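Long-range contact in small ribosomal subunit protein uS8 (Aquifex aeolicus, PDB 3RF2), which probably binds directly to the central domain of 16S rRNA and helps coordinate assembly of the platform of the 30S ribosomal subunit: residues Phe45-Glu50 / Tyr97-Asp102. Numbering follows the deposited sequence.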
loop_
_atom_site.group_PDB
_atom_site.type_symbol
_atom_site.label_atom_id
_atom_site.label_comp_id
_atom_site.label_asym_id
_atom_site.label_seq_id
_atom_site.Cartn_x
_atom_site.Cartn_y
_atom_site.Cartn_z
ATOM N N PHE A 45 -2.568 4.535 8.288
ATOM C CA PHE A 45 -1.881 5.275 7.250
ATOM C C PHE A 45 -2.731 5.404 5.991
ATOM O O PHE A 45 -2.538 6.332 5.214
ATOM C CB PHE A 45 -0.525 4.636 6.937
ATOM C CG PHE A 45 0.544 4.971 7.944
ATOM C CD1 PHE A 45 1.084 6.240 7.990
ATOM C CD2 PHE A 45 1.007 4.022 8.829
ATOM C CE1 PHE A 45 2.061 6.560 8.901
ATOM C CE2 PHE A 45 1.988 4.339 9.762
ATOM C CZ PHE A 45 2.517 5.611 9.796
ATOM N N ILE A 46 -3.643 4.455 5.780
ATOM C CA ILE A 46 -4.659 4.564 4.734
ATOM C C ILE A 46 -6.024 4.356 5.366
ATOM O O ILE A 46 -6.124 3.847 6.481
ATOM C CB ILE A 46 -4.493 3.510 3.592
ATOM C CG1 ILE A 46 -4.695 2.090 4.132
ATOM C CG2 ILE A 46 -3.134 3.665 2.915
ATOM C CD1 ILE A 46 -4.503 0.970 3.088
ATOM N N GLN A 47 -7.069 4.744 4.650
ATOM C CA GLN A 47 -8.422 4.594 5.156
ATOM C C GLN A 47 -8.941 3.159 4.985
ATOM O O GLN A 47 -9.583 2.603 5.878
ATOM C CB GLN A 47 -9.357 5.591 4.460
ATOM C CG GLN A 47 -10.802 5.570 4.955
ATOM C CD GLN A 47 -10.917 6.019 6.408
ATOM O OE1 GLN A 47 -10.228 6.949 6.837
ATOM N NE2 GLN A 47 -11.780 5.355 7.171
ATOM N N ASP A 48 -8.669 2.567 3.829
ATOM C CA ASP A 48 -9.159 1.224 3.536
ATOM C C ASP A 48 -8.613 0.835 2.177
ATOM O O ASP A 48 -7.972 1.647 1.500
ATOM C CB ASP A 48 -10.682 1.205 3.517
ATOM C CG ASP A 48 -11.283 -0.160 3.942
ATOM O OD1 ASP A 48 -10.618 -1.224 3.848
ATOM O OD2 ASP A 48 -12.457 -0.160 4.369
ATOM N N TRP A 49 -8.838 -0.418 1.799
ATOM C CA TRP A 49 -8.506 -0.886 0.468
ATOM C C TRP A 49 -9.455 -2.028 0.123
ATOM O O TRP A 49 -9.849 -2.802 0.999
ATOM C CB TRP A 49 -7.061 -1.360 0.398
ATOM C CG TRP A 49 -6.799 -2.602 1.186
ATOM C CD1 TRP A 49 -6.465 -2.675 2.498
ATOM C CD2 TRP A 49 -6.839 -3.956 0.706
ATOM N NE1 TRP A 49 -6.303 -3.985 2.876
ATOM C CE2 TRP A 49 -6.522 -4.794 1.792
ATOM C CE3 TRP A 49 -7.125 -4.543 -0.540
ATOM C CZ2 TRP A 49 -6.477 -6.183 1.681
ATOM C CZ3 TRP A 49 -7.075 -5.928 -0.654
ATOM C CH2 TRP A 49 -6.757 -6.733 0.451
ATOM N N GLU A 50 -9.824 -2.130 -1.144
ATOM C CA GLU A 50 -10.756 -3.169 -1.591
ATOM C C GLU A 50 -10.159 -4.035 -2.707
ATOM O O GLU A 50 -9.592 -3.509 -3.651
ATOM C CB GLU A 50 -12.039 -2.521 -2.115
ATOM C CG GLU A 50 -13.085 -2.151 -1.066
ATOM C CD GLU A 50 -14.185 -1.288 -1.662
ATOM O OE1 GLU A 50 -14.223 -1.182 -2.903
ATOM O OE2 GLU A 50 -14.990 -0.697 -0.905
ATOM N N TYR A 97 -8.136 3.403 -0.609
ATOM C CA TYR A 97 -8.741 4.636 -0.125
ATOM C C TYR A 97 -7.766 5.397 0.759
ATOM O O TYR A 97 -7.309 4.877 1.780
ATOM C CB TYR A 97 -10.014 4.331 0.669
ATOM C CG TYR A 97 -11.142 3.749 -0.161
ATOM C CD1 TYR A 97 -12.133 4.566 -0.696
ATOM C CD2 TYR A 97 -11.223 2.386 -0.397
ATOM C CE1 TYR A 97 -13.171 4.035 -1.455
ATOM C CE2 TYR A 97 -12.249 1.852 -1.143
ATOM C CZ TYR A 97 -13.218 2.678 -1.672
ATOM O OH TYR A 97 -14.241 2.135 -2.414
ATOM N N LEU A 98 -7.450 6.629 0.378
ATOM C CA LEU A 98 -6.414 7.389 1.078
ATOM C C LEU A 98 -6.976 8.121 2.274
ATOM O O LEU A 98 -8.147 8.495 2.297
ATOM C CB LEU A 98 -5.738 8.378 0.141
ATOM C CG LEU A 98 -5.065 7.776 -1.086
ATOM C CD1 LEU A 98 -4.770 8.850 -2.111
ATOM C CD2 LEU A 98 -3.786 7.031 -0.687
ATOM N N LYS A 99 -6.127 8.325 3.273
ATOM C CA LYS A 99 -6.537 8.983 4.506
ATOM C C LYS A 99 -5.849 10.322 4.626
ATOM O O LYS A 99 -4.622 10.372 4.664
ATOM C CB LYS A 99 -6.140 8.163 5.730
ATOM C CG LYS A 99 -6.582 8.818 7.049
ATOM C CD LYS A 99 -6.118 8.033 8.274
ATOM C CE LYS A 99 -6.978 6.778 8.502
ATOM N NZ LYS A 99 -8.423 7.110 8.675
ATOM N N TYR A 100 -6.646 11.389 4.698
ATOM C CA TYR A 100 -6.171 12.709 5.111
ATOM C C TYR A 100 -6.787 13.082 6.456
ATOM O O TYR A 100 -7.857 12.594 6.799
ATOM C CB TYR A 100 -6.548 13.762 4.081
ATOM C CG TYR A 100 -6.126 13.394 2.688
ATOM C CD1 TYR A 100 -4.923 13.866 2.165
ATOM C CD2 TYR A 100 -6.923 12.566 1.897
ATOM C CE1 TYR A 100 -4.521 13.532 0.899
ATOM C CE2 TYR A 100 -6.522 12.210 0.618
ATOM C CZ TYR A 100 -5.325 12.708 0.129
ATOM O OH TYR A 100 -4.932 12.383 -1.128
ATOM N N LEU A 101 -6.115 13.950 7.205
ATOM C CA LEU A 101 -6.614 14.374 8.504
ATOM C C LEU A 101 -7.670 15.472 8.427
ATOM O O LEU A 101 -8.609 15.487 9.223
ATOM C CB LEU A 101 -5.462 14.802 9.416
ATOM C CG LEU A 101 -4.817 13.558 10.036
ATOM C CD1 LEU A 101 -3.622 13.035 9.219
ATOM C CD2 LEU A 101 -4.425 13.809 11.476
ATOM N N ASP A 102 -7.524 16.375 7.465
ATOM C CA ASP A 102 -8.400 17.541 7.388
ATOM C C ASP A 102 -9.354 17.411 6.209
ATOM O O ASP A 102 -9.021 16.754 5.232
ATOM C CB ASP A 102 -7.566 18.795 7.200
ATOM C CG ASP A 102 -6.741 18.743 5.934
ATOM O OD1 ASP A 102 -6.076 17.711 5.711
ATOM O OD2 ASP A 102 -6.771 19.716 5.151
HETATM O O HOH W 1 -3.265 7.428 2.836
#
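The CD2/CE2 edge of Y97 runs beside the backbone of D48 and on to the carboxylate of E50, CE2 lying 3.7 Å from CD of E50 with the carboxylate and ring planes 67° apart. CG stands anti to the carbonyl carbon (chi1 -66°), and chi2 of -95° turns the ring so that O of D48 meets its edge in plane. An aromatic edge suits a place lined by carbonyl and carboxylate oxygens, and the hydroxyl hydrogen-bonds with K95. An alanine here would probably open a gap beside D48 and E50 and leave the ammonium of K95 without the phenolic oxygen.

Q47 and D48 together face Y97, forming a classic beta bulge. The amide N of Q47 binds O of Y97 at 2.9 Å, the amide of D48 adds a weak bond to the same oxygen, and Y97 N donates to O of D48 at 2.7 Å. Beyond the bulge, K99 is extended to CD and then bends, turning NZ onto OE1 of Q47 at 2.6 Å, from above the amide plane; a long flexible amine and a neutral amide suit this rim. A water bridges O of F45 and N of K99.

I46 and L98, buried apolar chains, turn away from the opposing segment onto K41 of helix 31-43 and A17 and I18 of helix 6-19. D48 and E50 carry their charges to K41 and K56, on helices 31-43 and 54-69, so salt bridges as well as apolar packing tie this strand to its helices.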